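Local coordinates for glycosyl hydrolases family 31 family protein (Aspergillus niger, PDB 6DRU) that releases alpha-xylose from the non-reducing terminal glucose of xyloglucan oligosaccharides, as an alpha-xylosidase of glycoside hydrolase family 31, at residues I282-D285 and Y286-A290; V497-A500 and S501-A505; T569-E573 and P574-G578; I589-R592 and Y593-A597; S652-L656 and P657-E661. All blocks are in the same frame, centred on the assembly; numbering follows the deposited sequence.

From the N terminus, contact 1 comes first, where the chain leaves strand 281-284 of the TIM barrel and turns into the xylose pocket. Contact 2 is a pair of turns within helix 492-508, and contact 3 closes a tight turn ahead of helix 582-594. Contact 4 spans the junction from that helix to helix 596-609; contact 5 shapes a loop of the C-terminal domain. All five are local and follow one another in series, so none encloses or crosses another. Two pairs meet in space: Pro-574 of contact 3 packs on Ile-589 of contact 4, while Val-499 of contact 2 touches Pro-653 of contact 5, joining the barrel to the C-terminal domain.

Contact 1. Residues I282-D285 and Y286-A290. With NAG (2-acetamido-2-deoxy-beta-D-glucopyranose), chain D; XYS (alpha-D-xylopyranose), chain N; BGC (beta-D-glucopyranose), chain F.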
# COMPACT_ATOMS: atom_id res chain seq x y z
N ILE A 282 36.59 33.80 -1.82
CA ILE A 282 35.74 34.40 -0.80
C ILE A 282 34.33 33.84 -0.98
O ILE A 282 33.80 33.84 -2.10
CB ILE A 282 35.73 35.93 -0.91
CG1 ILE A 282 37.11 36.51 -0.56
CG2 ILE A 282 34.66 36.53 -0.02
CD1 ILE A 282 37.36 36.69 0.91
N VAL A 283 33.72 33.37 0.10
CA VAL A 283 32.44 32.67 0.04
C VAL A 283 31.36 33.51 0.73
O VAL A 283 31.58 34.02 1.84
CB VAL A 283 32.53 31.28 0.68
CG1 VAL A 283 31.23 30.52 0.47
CG2 VAL A 283 33.70 30.51 0.11
N ILE A 284 30.21 33.65 0.07
CA ILE A 284 29.03 34.31 0.63
C ILE A 284 28.01 33.24 0.99
O ILE A 284 27.64 32.42 0.14
CB ILE A 284 28.43 35.32 -0.36
CG1 ILE A 284 29.46 36.40 -0.71
CG2 ILE A 284 27.18 35.96 0.22
CD1 ILE A 284 28.98 37.37 -1.77
N ASP A 285 27.56 33.24 2.24
CA ASP A 285 26.71 32.17 2.75
C ASP A 285 25.25 32.43 2.38
O ASP A 285 24.93 33.25 1.52
CB ASP A 285 26.91 32.02 4.26
CG ASP A 285 26.52 30.64 4.77
OD1 ASP A 285 25.93 29.86 3.99
OD2 ASP A 285 26.80 30.34 5.95
N TYR A 286 24.34 31.71 3.03
CA TYR A 286 22.92 31.74 2.71
C TYR A 286 22.25 32.98 3.31
O TYR A 286 22.91 33.88 3.84
CB TYR A 286 22.25 30.44 3.16
CG TYR A 286 22.10 30.23 4.66
CD1 TYR A 286 22.99 30.80 5.57
CD2 TYR A 286 21.08 29.45 5.16
CE1 TYR A 286 22.85 30.59 6.93
CE2 TYR A 286 20.93 29.23 6.52
CZ TYR A 286 21.82 29.81 7.40
OH TYR A 286 21.67 29.60 8.75
N GLN A 287 20.92 33.03 3.22
CA GLN A 287 20.10 34.13 3.72
C GLN A 287 20.47 35.47 3.08
O GLN A 287 20.09 36.53 3.60
CB GLN A 287 20.17 34.23 5.25
CG GLN A 287 19.74 32.96 5.97
CD GLN A 287 18.27 32.65 5.79
OE1 GLN A 287 17.86 32.12 4.76
NE2 GLN A 287 17.47 32.98 6.79
N SER A 288 21.20 35.45 1.97
CA SER A 288 21.59 36.65 1.26
C SER A 288 20.62 37.01 0.14
O SER A 288 20.92 37.90 -0.66
CB SER A 288 23.00 36.48 0.69
OG SER A 288 23.14 35.24 0.01
N TRP A 289 19.48 36.34 0.07
CA TRP A 289 18.47 36.56 -0.96
C TRP A 289 17.25 37.24 -0.36
O TRP A 289 17.09 37.33 0.86
CB TRP A 289 18.07 35.24 -1.61
CG TRP A 289 17.85 34.14 -0.62
CD1 TRP A 289 16.78 33.99 0.23
CD2 TRP A 289 18.72 33.03 -0.36
NE1 TRP A 289 16.94 32.87 1.00
CE2 TRP A 289 18.12 32.26 0.66
CE3 TRP A 289 19.95 32.62 -0.88
CZ2 TRP A 289 18.70 31.09 1.15
CZ3 TRP A 289 20.53 31.46 -0.38
CH2 TRP A 289 19.90 30.71 0.62
N ALA A 290 16.38 37.74 -1.24
CA ALA A 290 15.14 38.36 -0.78
C ALA A 290 14.10 37.31 -0.41
O ALA A 290 13.43 37.44 0.61
CB ALA A 290 14.60 39.30 -1.86
C1 NAG D . 14.18 35.12 6.68
C2 NAG D . 14.11 36.03 7.89
C3 NAG D . 14.38 37.47 7.61
C4 NAG D . 15.50 37.66 6.61
C5 NAG D . 15.28 36.77 5.41
C6 NAG D . 16.39 36.97 4.41
C7 NAG D . 12.53 34.98 9.47
C8 NAG D . 11.13 34.87 10.04
N2 NAG D . 12.80 35.91 8.44
O3 NAG D . 14.68 38.13 8.82
O4 NAG D . 15.52 39.01 6.19
O5 NAG D . 15.27 35.44 5.86
O6 NAG D . 16.62 35.77 3.70
O7 NAG D . 13.42 34.26 9.90
C1 XYS N . 23.88 24.89 6.51
C2 XYS N . 25.29 24.65 6.03
C3 XYS N . 26.19 25.71 6.61
C4 XYS N . 25.64 27.08 6.28
C5 XYS N . 24.19 27.15 6.71
O1 XYS N . 23.84 24.86 7.92
O2 XYS N . 25.72 23.38 6.45
O3 XYS N . 27.49 25.59 6.07
O4 XYS N . 26.37 28.06 6.98
O5 XYS N . 23.44 26.15 6.05
C2 BGC F . 19.28 23.90 12.27
C3 BGC F . 19.16 23.05 11.06
C4 BGC F . 19.39 23.91 9.80
C5 BGC F . 20.66 24.70 9.93
C6 BGC F . 20.80 25.64 8.74
C1 BGC F . 20.62 24.58 12.24
O2 BGC F . 19.16 23.09 13.47
O3 BGC F . 17.90 22.48 11.02
O4 BGC F . 19.47 23.08 8.66
O5 BGC F . 20.64 25.47 11.12
O6 BGC F . 21.75 26.65 9.04
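Asp-285 and Tyr-286 send their side chains the same way, side by side, into the xylose pocket, with the carboxylate and ring planes 34° apart. Asp-285 CG lies anti to its own nitrogen (chi1 -157°), which sends the carboxylate to the sugar. OD1 accepts a weak hydrogen bond from Tyr-286 N with an N-H...O angle of 135°, while Asp-285 OD2 takes the O4 hydroxyl of the bound xylose at 2.5 Å. An aspartate suits this place because its short arm can serve backbone and sugar together. The Tyr-286 ring gives the sugar a flat wall: XYS C5 sits over one face, 3.6 Å from CZ, and Gln-287 CG covers the opposite face. Tyr-286 OH accepts a hydrogen bond of 3.0 Å from BGC O6. All this happens where strand 281-284 runs out into a loop of the TIM barrel, the rim on which such barrels carry their active sites; Asp-395, assigned as an active-site residue, has its side chain about 5 Å from that of Tyr-286. Ser-288 turns back toward the strand end, its OG 3.1 Å from Asp-285 O. The far end is looser. Partly exposed Gln-287 brings NE2 only to 3.4 Å from O5 of the chain D N-acetylglucosamine, part of a protein-linked glycan, and Trp-289 O receives a weak hydrogen bond from its O6.

Contact 2. Residues V497-A500 and S501-A505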
# COMPACT_ATOMS: atom_id res chain seq x y z
N VAL A 497 36.75 12.75 14.80
CA VAL A 497 35.87 11.90 14.00
C VAL A 497 35.85 12.32 12.53
O VAL A 497 35.53 11.49 11.67
CB VAL A 497 34.45 11.87 14.58
CG1 VAL A 497 34.49 11.58 16.07
CG2 VAL A 497 33.71 13.16 14.30
N GLN A 498 36.17 13.58 12.22
CA GLN A 498 36.11 14.03 10.83
C GLN A 498 37.10 13.29 9.95
O GLN A 498 36.86 13.12 8.75
CB GLN A 498 36.37 15.54 10.75
CG GLN A 498 35.35 16.39 11.47
CD GLN A 498 33.93 15.98 11.15
OE1 GLN A 498 33.48 16.06 10.01
NE2 GLN A 498 33.20 15.53 12.17
N VAL A 499 38.23 12.85 10.52
CA VAL A 499 39.26 12.19 9.73
C VAL A 499 38.73 10.90 9.13
O VAL A 499 38.89 10.64 7.93
CB VAL A 499 40.52 11.95 10.58
CG1 VAL A 499 41.64 11.38 9.72
CG2 VAL A 499 40.96 13.24 11.26
N ALA A 500 38.10 10.07 9.96
CA ALA A 500 37.60 8.78 9.49
C ALA A 500 36.51 8.95 8.43
O ALA A 500 36.37 8.10 7.55
CB ALA A 500 37.07 7.95 10.66
N SER A 501 35.74 10.04 8.50
CA SER A 501 34.72 10.30 7.49
C SER A 501 35.36 10.57 6.13
O SER A 501 34.88 10.06 5.10
CB SER A 501 33.84 11.47 7.91
OG SER A 501 32.72 11.61 7.05
N GLY A 502 36.42 11.37 6.10
CA GLY A 502 37.11 11.63 4.84
C GLY A 502 37.83 10.41 4.29
O GLY A 502 38.00 10.28 3.08
N LEU A 503 38.27 9.52 5.18
CA LEU A 503 38.91 8.29 4.72
C LEU A 503 37.88 7.33 4.12
O LEU A 503 38.18 6.61 3.16
CB LEU A 503 39.67 7.62 5.86
CG LEU A 503 40.81 8.48 6.43
CD1 LEU A 503 41.46 7.80 7.63
CD2 LEU A 503 41.83 8.77 5.34
N SER A 504 36.67 7.30 4.68
CA SER A 504 35.61 6.49 4.10
C SER A 504 35.18 7.03 2.74
O SER A 504 34.88 6.26 1.83
CB SER A 504 34.41 6.43 5.05
OG SER A 504 34.76 5.78 6.27
N ALA A 505 35.16 8.36 2.60
CA ALA A 505 34.83 8.96 1.31
C ALA A 505 35.85 8.59 0.25
O ALA A 505 35.50 8.40 -0.93
CB ALA A 505 34.73 10.48 1.45
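Val-497 to Ala-500 and Ser-501 to Ala-505 are successive turns of one alpha-helix, joined by i to i+4 backbone bonds. Leu-503 N reaches Val-499 O at 3.0 Å, Ser-504 N reaches Ala-500 O at the same length, and Gly-502 N is bonded to Gln-498 O; the bond from Ser-501 N to Val-497 O is weak. On one flank Val-499 and Leu-503 lie side by side, pointing the same way, with Val-499 CG1 4.1 Å from Leu-503 CD1. Val-499 turns CG1 anti to its own nitrogen (chi1 -175°), which leans that methyl along the helix to the leucine. Both residues also rest on Tyr-643, so branched apolar side chains fit this flank. On another flank the serines, small and polar, suit close packing against the segment around Thr-154 to Lys-162: Ser-501 OG makes a weak hydrogen bond with Gln-155 O, and Ser-504 OG, 3.1 Å from Ala-500 O, makes a weak one with Lys-162. Gln-498 reaches instead to Ser-485 OG, beyond strand 481-484, within the beta-alpha-beta unit that this helix completes with strand 513-514. The chemistry is thus divided: apolar contacts face the C-terminal domain, the buried glutamine is firmly bonded, and the serines have weak partners.

Contact 3. Residues T569-E573 and P574-G578; sequences TCANE and PWSYG
Glu-573 lies at the centre of this turn, meeting both Trp-575 and Ser-576. Its CB stands over one face of the tryptophan in a CH-pi contact, 3.7 Å from the centroid of the five-membered ring, and Glu-573 CG runs on outward past the CE2-CZ2 edge, 3.7 Å from Trp-575 CZ2. The aliphatic half of a glutamate is well suited to this, since it offers CH groups to the ring while the carboxylate bends away at the second torsion (chi2 69°). That bend carries Glu-573 OE1 back over the chain to accept Asn-572 N at 3.2 Å, the donor coming from above the carboxylate plane. Ser-576 closes the turn: the bond from its N to Glu-573 O, 2.9 Å long, makes a type I beta turn from Glu-573 to Ser-576. In addition, Ser-576 OG accepts a weak bond from Glu-573 N, and the small Ala-571 methyl CB fits against this hydroxyl at 3.4 Å. Pro-574 takes the second position of the turn, where the ring fixes phi near the value required. Past the turn, the Tyr-577 ring brings its edge to Glu-573 O, with CD1 3.4 Å away.

Further out, Glu-573 OE1 also pairs with Tyr-259 OH, Asn-572 ND2 with Thr-556 and Ser-255 O, and Tyr-577 OH with Arg-560. The Cys-562 to Cys-570 disulfide ties the loop just upstream. Glu-573 O and OE1, both on a buried residue, therefore each have a bonded partner, and the carboxylate probably gains stability from its two donors.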
# COMPACT_ATOMS: atom_id res chain seq x y z
N THR A 569 27.84 39.06 12.20
CA THR A 569 28.13 37.87 12.99
C THR A 569 29.56 37.97 13.52
O THR A 569 30.33 38.85 13.12
CB THR A 569 27.97 36.59 12.16
OG1 THR A 569 28.78 36.66 10.98
CG2 THR A 569 26.52 36.39 11.76
N CYS A 570 29.90 37.07 14.44
CA CYS A 570 31.26 37.01 14.94
C CYS A 570 32.23 36.62 13.83
O CYS A 570 31.86 35.96 12.85
CB CYS A 570 31.37 36.03 16.11
SG CYS A 570 30.46 36.52 17.60
N ALA A 571 33.49 37.03 13.99
CA ALA A 571 34.47 36.92 12.92
C ALA A 571 35.09 35.52 12.87
O ALA A 571 35.00 34.73 13.82
CB ALA A 571 35.57 37.96 13.10
N ASN A 572 35.72 35.23 11.72
CA ASN A 572 36.41 33.96 11.51
C ASN A 572 37.63 34.15 10.61
O ASN A 572 37.98 33.25 9.83
CB ASN A 572 35.45 32.91 10.91
CG ASN A 572 36.04 31.51 10.88
OD1 ASN A 572 36.35 30.93 11.92
ND2 ASN A 572 36.19 30.96 9.68
N GLU A 573 38.28 35.30 10.70
CA GLU A 573 39.40 35.66 9.85
C GLU A 573 40.71 35.26 10.51
O GLU A 573 40.77 35.07 11.73
CB GLU A 573 39.38 37.16 9.58
CG GLU A 573 38.27 37.63 8.64
CD GLU A 573 36.88 37.52 9.26
OE1 GLU A 573 36.13 36.60 8.88
OE2 GLU A 573 36.55 38.34 10.14
N PRO A 574 41.79 35.10 9.73
CA PRO A 574 43.06 34.66 10.32
C PRO A 574 43.62 35.61 11.38
O PRO A 574 44.53 35.21 12.12
CB PRO A 574 44.00 34.57 9.11
CG PRO A 574 43.33 35.35 8.03
CD PRO A 574 41.87 35.20 8.26
N TRP A 575 43.11 36.83 11.47
CA TRP A 575 43.54 37.79 12.49
C TRP A 575 42.52 37.93 13.62
O TRP A 575 42.65 38.84 14.44
CB TRP A 575 43.79 39.15 11.85
CG TRP A 575 42.67 39.59 10.97
CD1 TRP A 575 41.53 40.24 11.35
CD2 TRP A 575 42.58 39.43 9.55
NE1 TRP A 575 40.74 40.48 10.26
CE2 TRP A 575 41.36 39.99 9.14
CE3 TRP A 575 43.42 38.86 8.59
CZ2 TRP A 575 40.95 40.00 7.81
CZ3 TRP A 575 43.01 38.87 7.26
CH2 TRP A 575 41.79 39.44 6.89
N SER A 576 41.52 37.06 13.68
CA SER A 576 40.43 37.19 14.63
C SER A 576 40.57 36.25 15.83
O SER A 576 39.62 36.12 16.61
CB SER A 576 39.09 36.95 13.93
OG SER A 576 38.94 37.81 12.82
N TYR A 577 41.71 35.59 15.98
CA TYR A 577 41.89 34.57 17.02
C TYR A 577 43.01 34.92 17.98
O TYR A 577 43.67 34.03 18.52
CB TYR A 577 42.13 33.20 16.38
CG TYR A 577 40.91 32.64 15.69
CD1 TYR A 577 40.59 33.02 14.39
CD2 TYR A 577 40.07 31.75 16.34
CE1 TYR A 577 39.47 32.51 13.76
CE2 TYR A 577 38.95 31.24 15.72
CZ TYR A 577 38.65 31.62 14.43
OH TYR A 577 37.54 31.12 13.81
N GLY A 578 43.24 36.20 18.21
CA GLY A 578 44.28 36.63 19.11
C GLY A 578 45.55 37.01 18.37
O GLY A 578 45.91 36.43 17.34

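Contact 4. Residues I589-R592 and Y593-A597; sequences IHLR and YQLGA
Ile-589 to Gln-594 form the last turns of helix 582-594, and the chain leaves helical angles at Leu-595 (phi -87°, psi 15°) before helix 596-609 begins at once. Gln-594 N bonds His-590 O at 2.9 Å and Leu-595 N bonds Leu-591 O at 3.0 Å; the same Leu-595 N also makes a weak bond with Arg-592 O, a tightening that accompanies the end of the helix. Ile-589 and Tyr-593 lie side by side and point the same way, the isoleucine methyl CG2 meeting the ring at its edge, 3.9 Å from Tyr-593 CE2. On another flank Leu-591 CG approaches Leu-595 CD1 at 4.0 Å, the two branched chains running obliquely to each other. The long side chain of Gln-594, extended beyond CG and ending in an amide, suits the exposed side. Leucine suits the buried flank, where Leu-591 also packs on Phe-550. Arg-592 donates to four backbone carbonyls, those of Leu-250, Thr-549, Leu-551 and Pro-552, a cluster that suits the several N-H groups of a guanidinium, while Tyr-593 OH bonds Ser-280 OG and Tyr-252 N. The helix end is thereby fastened to the start of strand 252-254 and to the chain just before strands 252-254, 281-284 and 554-555, and the chain continues into helix 596-609.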
# COMPACT_ATOMS: atom_id res chain seq x y z
N ILE A 589 48.66 29.17 6.07
CA ILE A 589 48.16 29.68 4.79
C ILE A 589 49.28 29.72 3.76
O ILE A 589 49.11 29.31 2.61
CB ILE A 589 47.51 31.06 4.98
CG1 ILE A 589 46.22 30.94 5.79
CG2 ILE A 589 47.23 31.71 3.63
CD1 ILE A 589 45.52 32.26 6.03
N HIS A 590 50.46 30.21 4.17
CA HIS A 590 51.60 30.23 3.26
C HIS A 590 52.08 28.82 2.94
O HIS A 590 52.45 28.54 1.79
CB HIS A 590 52.73 31.06 3.87
CG HIS A 590 52.56 32.54 3.70
ND1 HIS A 590 52.32 33.39 4.76
CD2 HIS A 590 52.59 33.32 2.59
CE1 HIS A 590 52.21 34.62 4.31
NE2 HIS A 590 52.37 34.61 3.00
N LEU A 591 52.10 27.93 3.93
CA LEU A 591 52.49 26.55 3.69
C LEU A 591 51.56 25.88 2.68
O LEU A 591 52.00 25.08 1.85
CB LEU A 591 52.51 25.76 5.00
CG LEU A 591 52.78 24.26 4.89
CD1 LEU A 591 54.14 24.00 4.26
CD2 LEU A 591 52.68 23.59 6.25
N ARG A 592 50.27 26.21 2.74
CA ARG A 592 49.31 25.67 1.78
C ARG A 592 49.69 26.04 0.35
O ARG A 592 49.69 25.19 -0.55
CB ARG A 592 47.90 26.16 2.11
CG ARG A 592 46.83 25.76 1.11
CD ARG A 592 46.52 24.28 1.20
NE ARG A 592 45.53 23.87 0.21
CZ ARG A 592 45.01 22.65 0.14
NH1 ARG A 592 45.39 21.71 1.00
NH2 ARG A 592 44.11 22.36 -0.79
N TYR A 593 50.03 27.31 0.13
CA TYR A 593 50.47 27.73 -1.20
C TYR A 593 51.82 27.14 -1.56
O TYR A 593 52.11 26.94 -2.75
CB TYR A 593 50.51 29.26 -1.29
CG TYR A 593 49.14 29.90 -1.30
CD1 TYR A 593 48.36 29.88 -2.45
CD2 TYR A 593 48.64 30.52 -0.17
CE1 TYR A 593 47.11 30.46 -2.46
CE2 TYR A 593 47.39 31.11 -0.18
CZ TYR A 593 46.63 31.07 -1.33
OH TYR A 593 45.38 31.65 -1.35
N GLN A 594 52.66 26.86 -0.57
CA GLN A 594 53.95 26.23 -0.84
C GLN A 594 53.79 24.79 -1.31
O GLN A 594 54.64 24.28 -2.04
CB GLN A 594 54.84 26.30 0.39
CG GLN A 594 56.30 25.97 0.13
CD GLN A 594 57.16 26.06 1.38
OE1 GLN A 594 56.68 26.45 2.45
NE2 GLN A 594 58.43 25.72 1.25
N LEU A 595 52.70 24.13 -0.90
CA LEU A 595 52.40 22.77 -1.32
C LEU A 595 51.64 22.72 -2.64
O LEU A 595 51.07 21.67 -2.98
CB LEU A 595 51.61 22.05 -0.23
CG LEU A 595 52.35 21.73 1.07
CD1 LEU A 595 51.38 21.60 2.23
CD2 LEU A 595 53.18 20.46 0.92
N GLY A 596 51.61 23.83 -3.39
CA GLY A 596 50.80 23.88 -4.60
C GLY A 596 51.21 22.87 -5.65
O GLY A 596 50.36 22.24 -6.29
N ALA A 597 52.52 22.72 -5.86
CA ALA A 597 52.99 21.74 -6.84
C ALA A 597 52.63 20.32 -6.41
O ALA A 597 52.23 19.50 -7.23
CB ALA A 597 54.50 21.87 -7.03

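Contact 5. Residues S652-L656 and P657-E661. With NAG (2-acetamido-2-deoxy-beta-D-glucopyranose), chain E.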
# COMPACT_ATOMS: atom_id res chain seq x y z
N SER A 652 48.75 13.40 11.03
CA SER A 652 48.02 12.94 12.21
C SER A 652 47.69 14.17 13.06
O SER A 652 48.57 14.70 13.76
CB SER A 652 48.81 11.92 13.02
OG SER A 652 48.12 11.56 14.20
N PRO A 653 46.45 14.64 13.03
CA PRO A 653 46.10 15.86 13.77
C PRO A 653 46.06 15.62 15.27
O PRO A 653 45.80 14.52 15.74
CB PRO A 653 44.71 16.22 13.23
CG PRO A 653 44.52 15.39 12.00
CD PRO A 653 45.33 14.15 12.21
N VAL A 654 46.33 16.69 16.01
CA VAL A 654 46.22 16.66 17.47
C VAL A 654 44.77 16.92 17.85
O VAL A 654 44.22 17.98 17.54
CB VAL A 654 47.15 17.70 18.12
CG1 VAL A 654 46.86 17.81 19.60
CG2 VAL A 654 48.61 17.31 17.89
N THR A 655 44.15 15.94 18.51
CA THR A 655 42.72 15.99 18.81
C THR A 655 42.45 16.16 20.30
O THR A 655 41.35 15.85 20.76
CB THR A 655 42.04 14.72 18.30
OG1 THR A 655 42.50 13.59 19.05
CG2 THR A 655 42.37 14.51 16.83
N LEU A 656 43.42 16.66 21.06
CA LEU A 656 43.24 16.88 22.49
C LEU A 656 43.83 18.23 22.88
O LEU A 656 44.80 18.69 22.26
CB LEU A 656 43.90 15.77 23.32
CG LEU A 656 43.23 14.40 23.27
CD1 LEU A 656 44.03 13.39 24.09
CD2 LEU A 656 41.80 14.49 23.76
N PRO A 657 43.27 18.87 23.89
CA PRO A 657 43.80 20.16 24.34
C PRO A 657 44.95 19.99 25.31
O PRO A 657 45.11 18.94 25.95
CB PRO A 657 42.60 20.82 25.02
CG PRO A 657 41.85 19.66 25.59
CD PRO A 657 42.05 18.50 24.63
N ASN A 658 45.76 21.04 25.42
CA ASN A 658 46.90 21.09 26.33
C ASN A 658 47.84 19.90 26.08
O ASN A 658 47.98 19.00 26.90
CB ASN A 658 46.43 21.15 27.78
CG ASN A 658 47.54 21.50 28.75
OD1 ASN A 658 48.44 22.28 28.43
ND2 ASN A 658 47.49 20.92 29.95
N VAL A 659 48.47 19.94 24.91
CA VAL A 659 49.30 18.84 24.44
C VAL A 659 50.57 19.40 23.82
O VAL A 659 50.51 20.32 23.00
CB VAL A 659 48.55 17.95 23.42
CG1 VAL A 659 49.52 17.23 22.50
CG2 VAL A 659 47.67 16.95 24.14
N THR A 660 51.72 18.85 24.23
CA THR A 660 53.00 19.17 23.64
C THR A 660 53.70 17.96 23.04
O THR A 660 54.70 18.12 22.34
CB THR A 660 53.93 19.82 24.68
OG1 THR A 660 53.86 19.08 25.91
CG2 THR A 660 53.51 21.26 24.94
N GLU A 661 53.19 16.75 23.30
CA GLU A 661 53.71 15.51 22.74
C GLU A 661 52.55 14.74 22.14
O GLU A 661 51.47 14.66 22.74
CB GLU A 661 54.38 14.66 23.82
CG GLU A 661 55.73 15.13 24.30
CD GLU A 661 56.65 13.97 24.62
OE1 GLU A 661 56.32 12.82 24.24
OE2 GLU A 661 57.70 14.20 25.26
C1 NAG E . 40.35 7.60 19.86
C2 NAG E . 40.06 8.93 20.53
C3 NAG E . 38.98 8.84 21.54
C4 NAG E . 37.77 8.14 20.96
C5 NAG E . 38.19 6.79 20.41
C6 NAG E . 36.99 6.07 19.84
C7 NAG E . 41.86 10.60 20.68
C8 NAG E . 43.12 11.12 21.34
N2 NAG E . 41.24 9.41 21.15
O3 NAG E . 38.65 10.13 21.99
O4 NAG E . 36.79 7.95 21.96
O5 NAG E . 39.16 7.01 19.41
O6 NAG E . 37.23 5.74 18.49
O7 NAG E . 41.38 11.21 19.75
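Val-654 and Val-659 each turn CG1 anti to the backbone nitrogen (chi1 171° and 155°), and these two methyls meet 4.0 Å apart. The side chains come from opposite arms of the loop and slide past each other in opposite directions, a contact for which compact beta-branched residues serve well. The other methyl of Val-659, CG2, turns toward Leu-656, lying 4.0 Å from its CB and 3.8 Å from its O. Leu-656 CB in turn meets Pro-657 CD at 3.5 Å. No hydrogen bond links the two halves, and the side-chain contacts between them are apolar. The bend between them uses two backbone features: the proline ring restricts phi of Pro-657, and Asn-658 takes a left-handed conformation with positive phi, which asparagine tolerates better than most residues. Asn-658 N is fastened outside by Glu-539 of helix 535-548.

The loop also meets a glycan. Thr-655 OG1, placed between the backbone nitrogen and the carbonyl carbon, donates to NAG O7 of chain E at 2.7 Å. Leu-656 CD1 lies 3.7 Å from the acetamido methyl, NAG C8. A threonine hydroxyl for the amide oxygen and a leucine methyl for the acetyl group thus match the two characters of the sugar's side arm. Val-654, Thr-655 and Leu-656 all touch Trp-662. This is a surface loop of the C-terminal domain, linking strand 649-651 of its antiparallel sheet to strand 661-666 and carrying part of the surroundings of a protein-linked glycan.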